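Local coordinates for protein esterase (uncultured bacterium pCosCE1, PDB 7ATL) that hydrolyses carboxylic esters as a family VIII carboxylesterase with a beta-lactamase-like fold and also shows promiscuous acyltransferase activity, at residues 130-133 with 134-137; 145-149 with 150-154; 323-327 with 328-332; 305-308 with 309-313. All blocks are in the same frame, centred on the assembly; numbering follows the deposited sequence. Where two conformers were deposited one is given.

Overall arrangement
The four contacts form two neighbouring pairs far apart in one beta-lactamase-like chain. Contacts 1 and 2 cap successive helices, 132-136 and 149-157; their centres are 15 Å apart and they meet where G137 O approaches L147 CD1 at 4.1 Å. Contacts 3 and 4, with centres 10 Å apart, border the edge of the antiparallel sheet at strands 313-315 and 320-322; E323 N lies 2.8 Å from G312 O, a probable hydrogen bond. Contact 1 is about 28 Å from contact 4, centre to centre, and contact 2 about 40 Å from contact 3. The Y133 side chain in contact 1 comes close to S65 and K68 of a probable SxxK motif and to Y123, probably catalytic as in relatives.

Contact 1: residues 130-133 with 134-137; sequences EGPY and HRLG. With EDO (1,2-ethanediol), chain F.
R135 N donates to G131 O at 3.0 Å in a nearly straight bond (172°), closing the first turn of helix 132-136 with G131 at its N-cap. The R135 side chain folds back over this end. Its CG stands beside the backbone N and the chain bends at chi3 (-32°), which brings NH1 to E130 O at 2.8 Å. E130 O lies close to the guanidinium plane, whereas NH1 sits above the plane of the E130 carbonyl. P132 CA covers one guanidinium face, 4.0 Å from CZ. The short helix ends in a Schellman motif: at G137 phi turns positive (80°), and its N bonds back to H134 O at 3.0 Å and, weakly, to Y133 O at 3.1 Å. L136 lays CB against P132 O at 3.5 Å. H134, in one of two modelled conformers, turns its ring back along the E130-G131 backbone, ND1 3.6 Å from G131 N and G131 O at the ring edge. Y133 sends its OH outside the turn to bond D122 N, while Y133 N bonds to Q127 OE1. An ethanediol, probably from the crystallisation liquor, bonds weakly through O2 to H134 O at 3.4 Å and also to K139 NZ.

Contact 2: residues 145-149 with 150-154; sequences SSLTL and EQNLR
T148 and Q151 bond to each other twice at the start of helix 149-157, forming a capping box. Q151 N donates to T148 OG1 at 3.1 Å, and in return T148 N donates to Q151 OE1 at 3.0 Å in a fairly straight bond (165°) that reaches the amide oxygen from above its carbonyl plane. The threonine oxygen can cap because it stands between its own backbone N and carbonyl carbon (chi1 66°). Q151 runs extended past it, its CG 3.2 Å from T148 OG1. The tight side holds an apolar pair: L149 CD1 meets L153 CD1 at 3.9 Å, and both leucines pack against A180 of helix 174-186. Well apart from this pair, L147 CD1 touches N152 OD1 at 3.6 Å, the two side chains crossing at about a right angle; that oxygen is satisfied by K139 N. The outer side is looser and polar. There E150 and R154, one turn apart, form a salt bridge side-on, with R154 NE at 2.9 Å and NH2 at 3.3 Å both reaching E150 OE1, while R154 also makes a cation-pi contact with W96. Upstream, S145 OG accepts from L147 N in an ST turn. The reciprocal bonds engage two backbone N-H groups at the helix start, and E150, a negative charge in the first turn, would probably interact favourably with the helix dipole while its bridge to R154 offsets that charge.

Contact 3: residues 323-327 with 328-332; sequences EDAQL and AATPQ
A325 lies against the returning chain: its CB is 3.2 Å from Q332 O, and T330 brings CG2 to 3.6 Å from A325 O. On T330 the two branches have separate tasks. CG2 lies between the backbone N and the carbonyl carbon and packs on A325, whereas OG1, anti to the N (chi1 180°), faces Q332. There OG1 accepts from Q332 N at 3.1 Å, an ST turn, and also donates to Q332 OE1 at 2.6 Å, so one hydroxyl is held by two bonds and the glutamine side chain is drawn back beside it. The far end of that amide is also held, Q332 NE2 bonding to Q338 OE1. The short, weakly bonded helix 325-328, set between strands 320-322 and 337-341, is closed at both ends. At its start D324 is the N-cap: OD1 accepts from L327 N at 3.0 Å in an almost straight bond (178°), the N-H arriving from above the carboxylate plane. At its finish A329 takes positive phi (55°) in a Schellman motif, with A329 N bonded to Q326 O at 3.0 Å and T330 N to A325 O at 3.3 Å. The alanine methyls flank this wrap: A328 CB lies 3.7 Å from D324 O on the side that packs on W313 and L322, while A329 CB sits near Q326 O on the exposed side. L327 reaches P311, and R377 and Y381 of helix 372-381 cover the T330 to Q332 side.

Contact 4: residues 305-308 with 309-313; sequences HAET and QGPGW
A type II beta turn, G310 to W313, leads the chain into edge strand 313-315, and the residues before it fold back onto the turn. T308 N donates to W313 O at 3.0 Å (165°), tying the loop to the start of the strand, and G310 N donates to E307 O at 2.9 Å from well above that carbonyl plane. Backbone shape allows this tight path: phi is positive at E307, G310 and G312. T308 places OG1 between its backbone N and carbonyl carbon (chi1 71°), 3.6 Å from W313 CB; the hydroxyl's polar partner is G314 O. The extended E307 side chain crosses P311 obliquely, its CG 4.1 Å from P311 CA. Q309 bends at chi2 (-84°), and this curl returns its amide to the chain, so that NE2 donates to T308 O at 3.1 Å, with that oxygen close to the amide plane. The other end of the amide is held as well, OE1 bonding to Q338 NE2, so both ends of the group are fixed. NE2 also makes a weak bond to a pentaethylene glycol, probably from the crystallisation liquor. The W313 indole packs against A320, L322 and A328, with G310 O at its edge in the ring plane. Over one face of that indole, offset toward the rim, lies Q309 CB, 3.5 Å above the ring plane.

Contact 1: residues 130-133 with 134-137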
loop_
_atom_site.group_PDB
_atom_site.type_symbol
_atom_site.label_atom_id
_atom_site.label_comp_id
_atom_site.label_asym_id
_atom_site.label_seq_id
_atom_site.Cartn_x
_atom_site.Cartn_y
_atom_site.Cartn_z
ATOM N N GLU A 130 5.614 -17.896 16.795
ATOM C CA GLU A 130 4.694 -18.522 17.793
ATOM C C GLU A 130 3.919 -17.447 18.586
ATOM O O GLU A 130 3.508 -17.738 19.716
ATOM C CB GLU A 130 5.451 -19.433 18.777
ATOM C CG GLU A 130 6.436 -20.409 18.144
ATOM C CD GLU A 130 5.909 -21.277 17.010
ATOM O OE1 GLU A 130 4.694 -21.591 16.987
ATOM O OE2 GLU A 130 6.729 -21.642 16.147
ATOM N N GLY A 131 3.690 -16.260 18.017
ATOM C CA GLY A 131 2.761 -15.255 18.571
ATOM C C GLY A 131 1.320 -15.599 18.208
ATOM O O GLY A 131 1.061 -16.519 17.434
ATOM N N PRO A 132 0.328 -14.889 18.773
ATOM C CA PRO A 132 -1.063 -15.337 18.695
ATOM C C PRO A 132 -1.590 -15.529 17.258
ATOM O O PRO A 132 -2.285 -16.519 17.025
ATOM C CB PRO A 132 -1.871 -14.295 19.480
ATOM C CG PRO A 132 -0.899 -13.152 19.794
ATOM C CD PRO A 132 0.508 -13.673 19.571
ATOM N N TYR A 133 -1.246 -14.637 16.319
ATOM C CA TYR A 133 -1.644 -14.786 14.891
ATOM C C TYR A 133 -0.967 -16.018 14.256
ATOM O O TYR A 133 -1.662 -16.708 13.503
ATOM C CB TYR A 133 -1.335 -13.521 14.089
ATOM C CG TYR A 133 -2.298 -12.369 14.231
ATOM C CD1 TYR A 133 -3.060 -12.173 15.364
ATOM C CD2 TYR A 133 -2.399 -11.424 13.230
ATOM C CE1 TYR A 133 -3.921 -11.089 15.478
ATOM C CE2 TYR A 133 -3.243 -10.329 13.338
ATOM C CZ TYR A 133 -4.010 -10.156 14.467
ATOM O OH TYR A 133 -4.835 -9.081 14.561
ATOM N N HIS A 134 0.321 -16.296 14.535
ATOM C CA HIS A 134 1.036 -17.508 14.044
ATOM C C HIS A 134 0.271 -18.771 14.504
ATOM O O HIS A 134 -0.088 -19.599 13.643
ATOM C CB HIS A 134 2.520 -17.445 14.480
ATOM C CG HIS A 134 3.305 -16.268 13.958
ATOM N ND1 HIS A 134 3.399 -15.052 14.650
ATOM C CD2 HIS A 134 4.055 -16.119 12.837
ATOM C CE1 HIS A 134 4.157 -14.227 13.964
ATOM N NE2 HIS A 134 4.563 -14.856 12.857
ATOM N N ARG A 135 0.009 -18.876 15.813
ATOM C CA ARG A 135 -0.680 -20.036 16.425
ATOM C C ARG A 135 -2.085 -20.192 15.836
ATOM O O ARG A 135 -2.606 -21.303 15.858
ATOM C CB ARG A 135 -0.717 -19.935 17.956
ATOM C CG ARG A 135 0.584 -20.364 18.632
ATOM C CD ARG A 135 0.510 -20.518 20.150
ATOM N NE ARG A 135 -0.448 -19.592 20.774
ATOM C CZ ARG A 135 -0.217 -18.317 21.153
ATOM N NH1 ARG A 135 0.964 -17.738 20.986
ATOM N NH2 ARG A 135 -1.192 -17.611 21.698
ATOM N N LEU A 136 -2.706 -19.143 15.323
ATOM C CA LEU A 136 -4.084 -19.277 14.783
ATOM C C LEU A 136 -4.058 -19.554 13.280
ATOM O O LEU A 136 -5.095 -19.929 12.774
ATOM C CB LEU A 136 -4.869 -18.004 15.099
ATOM C CG LEU A 136 -5.643 -18.047 16.414
ATOM C CD1 LEU A 136 -6.138 -16.652 16.790
ATOM C CD2 LEU A 136 -6.804 -19.039 16.314
ATOM N N GLY A 137 -2.933 -19.343 12.591
ATOM C CA GLY A 137 -2.834 -19.600 11.142
ATOM C C GLY A 137 -3.424 -18.469 10.316
ATOM O O GLY A 137 -3.865 -18.716 9.176
HETATM C C1 EDO F . 0.550 -19.164 10.399
HETATM O O1 EDO F . -0.135 -18.173 9.616
HETATM C C2 EDO F . 1.904 -18.764 10.865
HETATM O O2 EDO F . 2.628 -19.762 11.543
#

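Contact 2: residues 145-149 with 150-154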
loop_
_atom_site.group_PDB
_atom_site.type_symbol
_atom_site.label_atom_id
_atom_site.label_comp_id
_atom_site.label_asym_id
_atom_site.label_seq_id
_atom_site.Cartn_x
_atom_site.Cartn_y
_atom_site.Cartn_z
ATOM N N SER A 145 -1.575 -20.158 0.847
ATOM C CA SER A 145 -2.605 -20.676 1.774
ATOM C C SER A 145 -3.723 -21.328 0.971
ATOM O O SER A 145 -3.842 -21.033 -0.232
ATOM C CB SER A 145 -3.153 -19.589 2.679
ATOM O OG SER A 145 -4.357 -19.030 2.172
ATOM N N SER A 146 -4.551 -22.116 1.659
ATOM C CA SER A 146 -5.727 -22.819 1.098
ATOM C C SER A 146 -6.996 -22.055 1.475
ATOM O O SER A 146 -8.080 -22.568 1.209
ATOM C CB SER A 146 -5.781 -24.232 1.596
ATOM O OG SER A 146 -5.985 -24.248 3.004
ATOM N N LEU A 147 -6.869 -20.876 2.072
ATOM C CA LEU A 147 -8.032 -20.165 2.653
ATOM C C LEU A 147 -8.723 -19.316 1.592
ATOM O O LEU A 147 -8.039 -18.821 0.669
ATOM C CB LEU A 147 -7.559 -19.286 3.803
ATOM C CG LEU A 147 -6.714 -20.012 4.842
ATOM C CD1 LEU A 147 -6.250 -19.031 5.891
ATOM C CD2 LEU A 147 -7.479 -21.166 5.481
ATOM N N THR A 148 -10.036 -19.166 1.773
ATOM C CA THR A 148 -10.832 -18.013 1.296
ATOM C C THR A 148 -10.563 -16.839 2.246
ATOM O O THR A 148 -10.066 -17.077 3.412
ATOM C CB THR A 148 -12.330 -18.340 1.222
ATOM O OG1 THR A 148 -12.854 -18.565 2.539
ATOM C CG2 THR A 148 -12.604 -19.541 0.335
ATOM N N LEU A 149 -10.864 -15.625 1.784
ATOM C CA LEU A 149 -10.807 -14.388 2.602
ATOM C C LEU A 149 -11.648 -14.600 3.861
ATOM O O LEU A 149 -11.178 -14.319 4.954
ATOM C CB LEU A 149 -11.372 -13.230 1.767
ATOM C CG LEU A 149 -11.429 -11.874 2.464
ATOM C CD1 LEU A 149 -10.063 -11.503 3.026
ATOM C CD2 LEU A 149 -11.897 -10.804 1.494
ATOM N N GLU A 150 -12.881 -15.063 3.680
ATOM C CA GLU A 150 -13.826 -15.263 4.801
ATOM C C GLU A 150 -13.175 -16.187 5.833
ATOM O O GLU A 150 -13.276 -15.872 7.032
ATOM C CB GLU A 150 -15.160 -15.830 4.315
ATOM C CG GLU A 150 -16.145 -15.952 5.457
ATOM C CD GLU A 150 -17.580 -16.275 5.097
ATOM O OE1 GLU A 150 -18.183 -17.071 5.846
ATOM O OE2 GLU A 150 -18.103 -15.694 4.107
ATOM N N GLN A 151 -12.556 -17.287 5.382
ATOM C CA GLN A 151 -11.951 -18.309 6.276
ATOM C C GLN A 151 -10.807 -17.632 7.039
ATOM O O GLN A 151 -10.731 -17.813 8.264
ATOM C CB GLN A 151 -11.488 -19.551 5.510
ATOM C CG GLN A 151 -12.603 -20.501 5.100
ATOM C CD GLN A 151 -12.131 -21.447 4.023
ATOM O OE1 GLN A 151 -11.023 -21.367 3.506
ATOM N NE2 GLN A 151 -12.981 -22.370 3.638
ATOM N N ASN A 152 -10.027 -16.788 6.370
ATOM C CA ASN A 152 -8.903 -16.068 7.025
ATOM C C ASN A 152 -9.415 -15.053 8.055
ATOM O O ASN A 152 -8.782 -14.916 9.127
ATOM C CB ASN A 152 -7.988 -15.374 6.024
ATOM C CG ASN A 152 -6.685 -14.971 6.673
ATOM O OD1 ASN A 152 -6.125 -15.754 7.443
ATOM N ND2 ASN A 152 -6.218 -13.757 6.382
ATOM N N LEU A 153 -10.508 -14.357 7.755
ATOM C CA LEU A 153 -11.047 -13.308 8.659
ATOM C C LEU A 153 -11.795 -13.961 9.839
ATOM O O LEU A 153 -11.850 -13.321 10.928
ATOM C CB LEU A 153 -11.928 -12.334 7.863
ATOM C CG LEU A 153 -11.206 -11.532 6.780
ATOM C CD1 LEU A 153 -12.139 -10.522 6.140
ATOM C CD2 LEU A 153 -9.966 -10.832 7.322
ATOM N N ARG A 154 -12.330 -15.173 9.661
ATOM C CA ARG A 154 -12.940 -15.917 10.787
ATOM C C ARG A 154 -11.827 -16.332 11.745
ATOM O O ARG A 154 -12.088 -16.365 12.973
ATOM C CB ARG A 154 -13.786 -17.100 10.313
ATOM C CG ARG A 154 -15.154 -16.690 9.766
ATOM C CD ARG A 154 -15.807 -17.797 8.949
ATOM N NE ARG A 154 -17.159 -17.454 8.548
ATOM C CZ ARG A 154 -18.222 -17.440 9.350
ATOM N NH1 ARG A 154 -18.106 -17.727 10.634
ATOM N NH2 ARG A 154 -19.406 -17.103 8.865
#

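Contact 3: residues 323-327 with 328-332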
loop_
_atom_site.group_PDB
_atom_site.type_symbol
_atom_site.label_atom_id
_atom_site.label_comp_id
_atom_site.label_asym_id
_atom_site.label_seq_id
_atom_site.Cartn_x
_atom_site.Cartn_y
_atom_site.Cartn_z
ATOM N N GLU A 323 2.102 16.291 9.246
ATOM C CA GLU A 323 1.629 17.439 10.070
ATOM C C GLU A 323 2.781 18.445 10.271
ATOM O O GLU A 323 2.485 19.627 10.349
ATOM C CB GLU A 323 1.094 16.951 11.418
ATOM C CG GLU A 323 -0.214 16.173 11.353
ATOM C CD GLU A 323 -1.208 16.557 12.444
ATOM O OE1 GLU A 323 -1.946 17.513 12.206
ATOM O OE2 GLU A 323 -1.232 15.921 13.532
ATOM N N ASP A 324 4.041 17.991 10.340
ATOM C CA ASP A 324 5.206 18.836 10.689
ATOM C C ASP A 324 6.414 18.476 9.821
ATOM O O ASP A 324 7.281 17.714 10.301
ATOM C CB ASP A 324 5.529 18.691 12.171
ATOM C CG ASP A 324 6.554 19.686 12.688
ATOM O OD1 ASP A 324 7.373 20.188 11.888
ATOM O OD2 ASP A 324 6.536 19.938 13.894
ATOM N N ALA A 325 6.511 19.084 8.634
ATOM C CA ALA A 325 7.595 18.852 7.644
ATOM C C ALA A 325 8.993 19.061 8.256
ATOM O O ALA A 325 9.930 18.305 7.873
ATOM C CB ALA A 325 7.382 19.732 6.441
ATOM N N GLN A 326 9.148 20.038 9.154
ATOM C CA GLN A 326 10.428 20.371 9.837
ATOM C C GLN A 326 10.898 19.203 10.718
ATOM O O GLN A 326 12.043 18.714 10.555
ATOM C CB GLN A 326 10.233 21.587 10.733
ATOM C CG GLN A 326 9.686 22.804 10.005
ATOM C CD GLN A 326 10.003 24.056 10.786
ATOM O OE1 GLN A 326 9.159 24.935 10.972
ATOM N NE2 GLN A 326 11.236 24.127 11.267
ATOM N N LEU A 327 10.052 18.781 11.652
ATOM C CA LEU A 327 10.346 17.647 12.543
ATOM C C LEU A 327 10.760 16.442 11.697
ATOM O O LEU A 327 11.655 15.725 12.140
ATOM C CB LEU A 327 9.097 17.373 13.376
ATOM C CG LEU A 327 9.264 16.369 14.513
ATOM C CD1 LEU A 327 10.391 16.780 15.445
ATOM C CD2 LEU A 327 7.962 16.228 15.290
ATOM N N ALA A 328 10.146 16.246 10.520
ATOM C CA ALA A 328 10.311 15.062 9.631
ATOM C C ALA A 328 11.480 15.243 8.657
ATOM O O ALA A 328 11.870 14.250 7.983
ATOM C CB ALA A 328 9.043 14.809 8.861
ATOM N N ALA A 329 11.982 16.478 8.562
ATOM C CA ALA A 329 13.208 16.837 7.817
ATOM C C ALA A 329 13.031 16.345 6.389
ATOM O O ALA A 329 13.843 15.542 5.951
ATOM C CB ALA A 329 14.417 16.227 8.484
ATOM N N THR A 330 11.937 16.784 5.765
ATOM C CA THR A 330 11.515 16.485 4.380
ATOM C C THR A 330 11.261 17.818 3.679
ATOM O O THR A 330 10.699 18.728 4.295
ATOM C CB THR A 330 10.252 15.608 4.364
ATOM O OG1 THR A 330 9.834 15.317 3.020
ATOM C CG2 THR A 330 9.091 16.257 5.092
ATOM N N PRO A 331 11.588 17.951 2.365
ATOM C CA PRO A 331 11.140 19.093 1.567
ATOM C C PRO A 331 9.649 18.989 1.205
ATOM O O PRO A 331 9.133 19.914 0.612
ATOM C CB PRO A 331 12.013 19.004 0.305
ATOM C CG PRO A 331 12.239 17.515 0.135
ATOM C CD PRO A 331 12.347 16.984 1.555
ATOM N N GLN A 332 8.988 17.871 1.531
ATOM C CA GLN A 332 7.520 17.732 1.326
ATOM C C GLN A 332 6.819 18.749 2.230
ATOM O O GLN A 332 7.376 19.113 3.256
ATOM C CB GLN A 332 7.024 16.324 1.645
ATOM C CG GLN A 332 7.658 15.238 0.803
ATOM C CD GLN A 332 7.540 13.858 1.406
ATOM O OE1 GLN A 332 7.902 13.606 2.553
ATOM N NE2 GLN A 332 7.035 12.945 0.599
#

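Contact 4: residues 305-308 with 309-313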
loop_
_atom_site.group_PDB
_atom_site.type_symbol
_atom_site.label_atom_id
_atom_site.label_comp_id
_atom_site.label_asym_id
_atom_site.label_seq_id
_atom_site.Cartn_x
_atom_site.Cartn_y
_atom_site.Cartn_z
ATOM N N HIS A 305 1.654 12.269 16.724
ATOM C CA HIS A 305 2.158 11.559 17.932
ATOM C C HIS A 305 2.483 10.116 17.519
ATOM O O HIS A 305 3.436 9.560 18.073
ATOM C CB HIS A 305 1.203 11.725 19.147
ATOM C CG HIS A 305 -0.093 10.985 19.068
ATOM N ND1 HIS A 305 -0.256 9.705 19.597
ATOM C CD2 HIS A 305 -1.297 11.332 18.547
ATOM C CE1 HIS A 305 -1.494 9.289 19.378
ATOM N NE2 HIS A 305 -2.155 10.270 18.732
ATOM N N ALA A 306 1.779 9.577 16.517
ATOM C CA ALA A 306 1.856 8.158 16.089
ATOM C C ALA A 306 3.142 7.866 15.306
ATOM O O ALA A 306 3.483 6.667 15.184
ATOM C CB ALA A 306 0.637 7.790 15.288
ATOM N N GLU A 307 3.809 8.895 14.775
ATOM C CA GLU A 307 5.110 8.800 14.051
ATOM C C GLU A 307 5.049 7.766 12.925
ATOM O O GLU A 307 5.980 6.954 12.813
ATOM C CB GLU A 307 6.248 8.450 15.017
ATOM C CG GLU A 307 6.437 9.506 16.094
ATOM C CD GLU A 307 7.752 9.525 16.858
ATOM O OE1 GLU A 307 8.644 8.678 16.576
ATOM O OE2 GLU A 307 7.878 10.421 17.720
ATOM N N THR A 308 4.035 7.810 12.074
ATOM C CA THR A 308 3.722 6.652 11.210
ATOM C C THR A 308 4.778 6.450 10.109
ATOM O O THR A 308 4.866 5.326 9.598
ATOM C CB THR A 308 2.314 6.800 10.654
ATOM O OG1 THR A 308 2.444 7.862 9.717
ATOM C CG2 THR A 308 1.295 7.056 11.745
ATOM N N GLN A 309 5.511 7.493 9.728
ATOM C CA GLN A 309 6.729 7.441 8.875
ATOM C C GLN A 309 7.869 8.114 9.638
ATOM O O GLN A 309 8.683 8.818 9.007
ATOM C CB GLN A 309 6.536 8.202 7.566
ATOM C CG GLN A 309 5.310 7.774 6.780
ATOM C CD GLN A 309 5.620 6.573 5.931
ATOM O OE1 GLN A 309 5.873 6.695 4.741
ATOM N NE2 GLN A 309 5.645 5.407 6.550
ATOM N N GLY A 310 7.928 7.897 10.947
ATOM C CA GLY A 310 8.826 8.656 11.825
ATOM C C GLY A 310 8.176 9.971 12.244
ATOM O O GLY A 310 7.010 10.239 11.899
ATOM N N PRO A 311 8.928 10.812 13.000
ATOM C CA PRO A 311 8.382 12.048 13.572
ATOM C C PRO A 311 7.737 12.936 12.491
ATOM O O PRO A 311 8.321 13.051 11.424
ATOM C CB PRO A 311 9.612 12.732 14.188
ATOM C CG PRO A 311 10.581 11.590 14.464
ATOM C CD PRO A 311 10.352 10.613 13.329
ATOM N N GLY A 312 6.552 13.486 12.786
ATOM C CA GLY A 312 5.872 14.542 12.014
ATOM C C GLY A 312 4.704 13.999 11.216
ATOM O O GLY A 312 3.976 14.777 10.598
ATOM N N TRP A 313 4.549 12.684 11.209
ATOM C CA TRP A 313 3.581 11.961 10.349
ATOM C C TRP A 313 2.462 11.311 11.189
ATOM O O TRP A 313 2.764 10.523 12.113
ATOM C CB TRP A 313 4.356 10.921 9.562
ATOM C CG TRP A 313 5.263 11.437 8.497
ATOM C CD1 TRP A 313 6.613 11.611 8.585
ATOM C CD2 TRP A 313 4.914 11.677 7.122
ATOM N NE1 TRP A 313 7.124 11.982 7.370
ATOM C CE2 TRP A 313 6.105 12.012 6.450
ATOM C CE3 TRP A 313 3.721 11.638 6.399
ATOM C CZ2 TRP A 313 6.124 12.337 5.098
ATOM C CZ3 TRP A 313 3.744 11.931 5.057
ATOM C CH2 TRP A 313 4.930 12.273 4.419
#